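Local coordinates for oxysterol-binding protein homolog 3 (PDB 4IC4) that carries lipids such as sterols and phosphoinositides in a hydrophobic pocket and transfers them between membranes through the cytosol, at residues E194-I204 against E216-K227. Residues are numbered along the deposited sequence; the frame is centred on the assembly and turned at random.
Sequences ELFEWTQPTTI and EPVNEFEVHSSK
Pro-201 lies over one face of the Phe-221 ring, its CD 3.9 Å from the ring centroid in a CH-pi contact, where 194-204 separates from strand 214-225 in the beta barrel of the OSBP-related domain. Two short antiparallel ladders, out of step by one residue, flank this break. Proline suits it, having no N-H to offer a partner strand, and the flat phenylalanine ring offers its CH2 groups a face. Phe-221 CG stands between its own N and carbonyl carbon (chi1 83°), which swings the ring beside Trp-198, Phe-221 CE1 4.0 Å from Trp-198 CD1, with planes oblique at 47°. The CG2 methyl of Val-223 packs against Trp-198 CB, and helix 94-104 covers the indole through Val-98, Phe-101 and Ala-102. This is the tight, apolar side.

Between the parted backbones the contact is looser and wet. One water accepts from Thr-199 N and donates to Glu-222 O; a second joins Thr-202 N to Val-218 O and Glu-220 O. On the more exposed face, Glu-197, paired with His-224, suits its place through an OE1 salt bridge to Arg-186.

Beyond the Phe-196 to Ser-225 pair, the extended Glu-194 side chain accepts a short bond, 2.5 Å, from Ser-225 OG on the anti lone pair of OE1. Ser-225 OG itself receives Lys-227 N in an ST turn, while Ser-226 OG takes Leu-195 N almost straight, at 176°. An alanine in place of Glu-194 would probably leave the Ser-225 hydroxyl without its acceptor and the Lys-227 methylenes without the carboxylate they cross. Water thus bridges the separated strands, serine hydroxyls supplement the backbone pairing at its end, and apolar side chains pack toward helix 94-104.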
# COMPACT_ATOMS: atom_id res chain seq x y z
N GLU A 194 7.02 17.40 14.85
CA GLU A 194 6.25 16.42 15.61
C GLU A 194 6.23 15.11 14.85
O GLU A 194 6.04 15.09 13.63
CB GLU A 194 4.82 16.91 15.86
CG GLU A 194 3.99 15.93 16.71
CD GLU A 194 2.62 16.46 17.10
OE1 GLU A 194 1.88 15.74 17.80
OE2 GLU A 194 2.26 17.60 16.71
N LEU A 195 6.43 14.01 15.56
CA LEU A 195 6.45 12.69 14.94
C LEU A 195 5.25 11.85 15.34
O LEU A 195 4.73 11.97 16.44
CB LEU A 195 7.72 11.93 15.35
CG LEU A 195 9.07 12.63 15.18
CD1 LEU A 195 10.18 11.71 15.68
CD2 LEU A 195 9.29 13.00 13.72
N PHE A 196 4.80 11.01 14.41
CA PHE A 196 3.67 10.12 14.65
C PHE A 196 4.11 8.75 14.17
O PHE A 196 4.78 8.63 13.15
CB PHE A 196 2.44 10.56 13.87
CG PHE A 196 1.92 11.91 14.28
CD1 PHE A 196 0.94 12.02 15.27
CD2 PHE A 196 2.42 13.06 13.69
CE1 PHE A 196 0.47 13.28 15.66
CE2 PHE A 196 1.95 14.32 14.07
CZ PHE A 196 0.98 14.43 15.06
N GLU A 197 3.74 7.71 14.91
CA GLU A 197 4.11 6.35 14.54
C GLU A 197 2.95 5.39 14.76
O GLU A 197 2.13 5.58 15.66
CB GLU A 197 5.31 5.88 15.36
CG GLU A 197 6.60 6.64 15.09
CD GLU A 197 7.70 6.25 16.06
OE1 GLU A 197 7.99 5.04 16.19
OE2 GLU A 197 8.29 7.16 16.69
N TRP A 198 2.89 4.36 13.93
CA TRP A 198 1.87 3.34 14.06
C TRP A 198 2.17 2.17 13.15
O TRP A 198 2.93 2.29 12.19
CB TRP A 198 0.47 3.92 13.74
CG TRP A 198 0.19 4.20 12.28
CD1 TRP A 198 -0.38 3.35 11.38
CD2 TRP A 198 0.41 5.43 11.59
NE1 TRP A 198 -0.52 3.97 10.16
CE2 TRP A 198 -0.04 5.25 10.26
CE3 TRP A 198 0.96 6.67 11.96
CZ2 TRP A 198 0.04 6.27 9.30
CZ3 TRP A 198 1.03 7.68 11.00
CH2 TRP A 198 0.57 7.47 9.68
N THR A 199 1.62 1.02 13.51
CA THR A 199 1.75 -0.20 12.72
C THR A 199 0.36 -0.40 12.14
O THR A 199 -0.63 -0.26 12.86
CB THR A 199 2.13 -1.41 13.60
OG1 THR A 199 3.47 -1.24 14.08
CG2 THR A 199 2.04 -2.71 12.80
N GLN A 200 0.26 -0.71 10.85
CA GLN A 200 -1.06 -0.90 10.26
C GLN A 200 -1.80 -2.03 10.95
O GLN A 200 -1.21 -3.04 11.34
CB GLN A 200 -0.94 -1.16 8.75
CG GLN A 200 -0.67 0.12 7.98
CD GLN A 200 -0.75 -0.04 6.48
OE1 GLN A 200 -0.80 0.95 5.74
NE2 GLN A 200 -0.75 -1.28 6.01
N PRO A 201 -3.12 -1.88 11.12
CA PRO A 201 -3.94 -2.90 11.78
C PRO A 201 -3.99 -4.23 11.04
O PRO A 201 -3.77 -4.29 9.83
CB PRO A 201 -5.31 -2.24 11.87
CG PRO A 201 -5.35 -1.41 10.64
CD PRO A 201 -3.97 -0.78 10.63
N THR A 202 -4.29 -5.28 11.79
CA THR A 202 -4.41 -6.62 11.25
C THR A 202 -5.72 -6.72 10.49
O THR A 202 -6.73 -6.14 10.91
CB THR A 202 -4.43 -7.67 12.38
OG1 THR A 202 -3.24 -7.55 13.17
CG2 THR A 202 -4.53 -9.07 11.81
N THR A 203 -5.72 -7.43 9.37
CA THR A 203 -6.93 -7.63 8.60
C THR A 203 -7.09 -9.13 8.40
O THR A 203 -6.13 -9.89 8.53
CB THR A 203 -6.87 -6.94 7.21
OG1 THR A 203 -5.73 -7.42 6.48
CG2 THR A 203 -6.79 -5.44 7.38
N ILE A 204 -8.31 -9.56 8.09
CA ILE A 204 -8.58 -10.98 7.89
C ILE A 204 -9.36 -11.21 6.60
O ILE A 204 -10.31 -10.49 6.30
CB ILE A 204 -9.41 -11.57 9.06
CG1 ILE A 204 -8.70 -11.31 10.39
CG2 ILE A 204 -9.63 -13.06 8.84
CD1 ILE A 204 -7.38 -12.03 10.54
N GLU A 216 -11.75 -7.73 6.34
CA GLU A 216 -12.20 -6.82 7.39
C GLU A 216 -11.09 -6.67 8.42
O GLU A 216 -10.33 -7.61 8.69
CB GLU A 216 -13.47 -7.35 8.05
CG GLU A 216 -13.27 -8.56 8.96
CD GLU A 216 -14.56 -9.09 9.55
OE1 GLU A 216 -14.50 -9.85 10.53
OE2 GLU A 216 -15.65 -8.75 9.02
N PRO A 217 -10.96 -5.47 9.01
CA PRO A 217 -9.93 -5.24 10.02
C PRO A 217 -10.39 -5.88 11.32
O PRO A 217 -11.58 -6.06 11.54
CB PRO A 217 -9.86 -3.72 10.11
CG PRO A 217 -11.28 -3.33 9.86
CD PRO A 217 -11.68 -4.22 8.70
N VAL A 218 -9.44 -6.23 12.18
CA VAL A 218 -9.76 -6.84 13.46
C VAL A 218 -8.93 -6.26 14.59
O VAL A 218 -7.94 -5.56 14.36
CB VAL A 218 -9.54 -8.38 13.43
CG1 VAL A 218 -10.49 -9.02 12.44
CG2 VAL A 218 -8.09 -8.69 13.07
N ASN A 219 -9.34 -6.55 15.82
CA ASN A 219 -8.63 -6.09 17.00
C ASN A 219 -8.55 -4.57 17.07
O ASN A 219 -9.53 -3.87 16.81
CB ASN A 219 -7.23 -6.71 17.04
CG ASN A 219 -7.27 -8.21 17.25
OD1 ASN A 219 -6.27 -8.90 17.06
ND2 ASN A 219 -8.43 -8.73 17.64
N GLU A 220 -7.37 -4.05 17.40
CA GLU A 220 -7.17 -2.62 17.54
C GLU A 220 -5.72 -2.24 17.24
O GLU A 220 -4.88 -3.10 17.03
CB GLU A 220 -7.50 -2.20 18.97
CG GLU A 220 -6.53 -2.77 20.00
CD GLU A 220 -7.21 -3.25 21.26
OE1 GLU A 220 -7.86 -2.43 21.95
OE2 GLU A 220 -7.10 -4.46 21.58
N PHE A 221 -5.45 -0.94 17.24
CA PHE A 221 -4.10 -0.43 17.02
C PHE A 221 -4.05 1.02 17.49
O PHE A 221 -5.09 1.67 17.61
CB PHE A 221 -3.67 -0.57 15.55
CG PHE A 221 -4.15 0.53 14.64
CD1 PHE A 221 -3.29 1.57 14.29
CD2 PHE A 221 -5.43 0.50 14.11
CE1 PHE A 221 -3.70 2.56 13.40
CE2 PHE A 221 -5.86 1.49 13.22
CZ PHE A 221 -4.99 2.52 12.87
N GLU A 222 -2.86 1.51 17.77
CA GLU A 222 -2.72 2.87 18.26
C GLU A 222 -1.75 3.72 17.45
O GLU A 222 -0.80 3.22 16.84
CB GLU A 222 -2.28 2.87 19.73
CG GLU A 222 -3.14 2.01 20.64
CD GLU A 222 -2.85 2.26 22.11
OE1 GLU A 222 -1.66 2.22 22.50
OE2 GLU A 222 -3.81 2.48 22.88
N VAL A 223 -2.00 5.02 17.45
CA VAL A 223 -1.14 5.98 16.78
C VAL A 223 -0.54 6.79 17.93
O VAL A 223 -1.27 7.24 18.81
CB VAL A 223 -1.94 6.93 15.87
CG1 VAL A 223 -1.03 8.01 15.31
CG2 VAL A 223 -2.59 6.13 14.75
N HIS A 224 0.77 6.96 17.91
CA HIS A 224 1.44 7.70 18.97
C HIS A 224 2.20 8.92 18.47
O HIS A 224 2.87 8.87 17.44
CB HIS A 224 2.41 6.77 19.71
CG HIS A 224 1.73 5.66 20.46
ND1 HIS A 224 1.01 5.88 21.62
CD2 HIS A 224 1.62 4.34 20.20
CE1 HIS A 224 0.50 4.74 22.04
NE2 HIS A 224 0.86 3.79 21.20
N SER A 225 2.07 10.01 19.21
CA SER A 225 2.74 11.26 18.87
C SER A 225 3.94 11.47 19.78
O SER A 225 3.91 11.08 20.95
CB SER A 225 1.78 12.43 19.03
OG SER A 225 2.50 13.65 19.08
N SER A 226 4.98 12.10 19.25
CA SER A 226 6.17 12.38 20.04
C SER A 226 5.85 13.36 21.16
O SER A 226 6.65 13.55 22.08
CB SER A 226 7.27 12.96 19.14
OG SER A 226 6.83 14.12 18.46
N LYS A 227 4.67 13.97 21.11
CA LYS A 227 4.27 14.92 22.14
C LYS A 227 3.46 14.27 23.26
O LYS A 227 2.98 14.96 24.17
CB LYS A 227 3.49 16.09 21.52
CG LYS A 227 4.26 16.80 20.41
CD LYS A 227 4.05 18.30 20.40
CE LYS A 227 2.59 18.67 20.22
NZ LYS A 227 2.40 20.15 20.17
O HOH W 1 6.05 9.05 17.75
O HOH W 2 0.37 0.89 16.11
O HOH W 3 -5.41 -4.40 14.40
O HOH W 4 -3.78 -9.07 15.53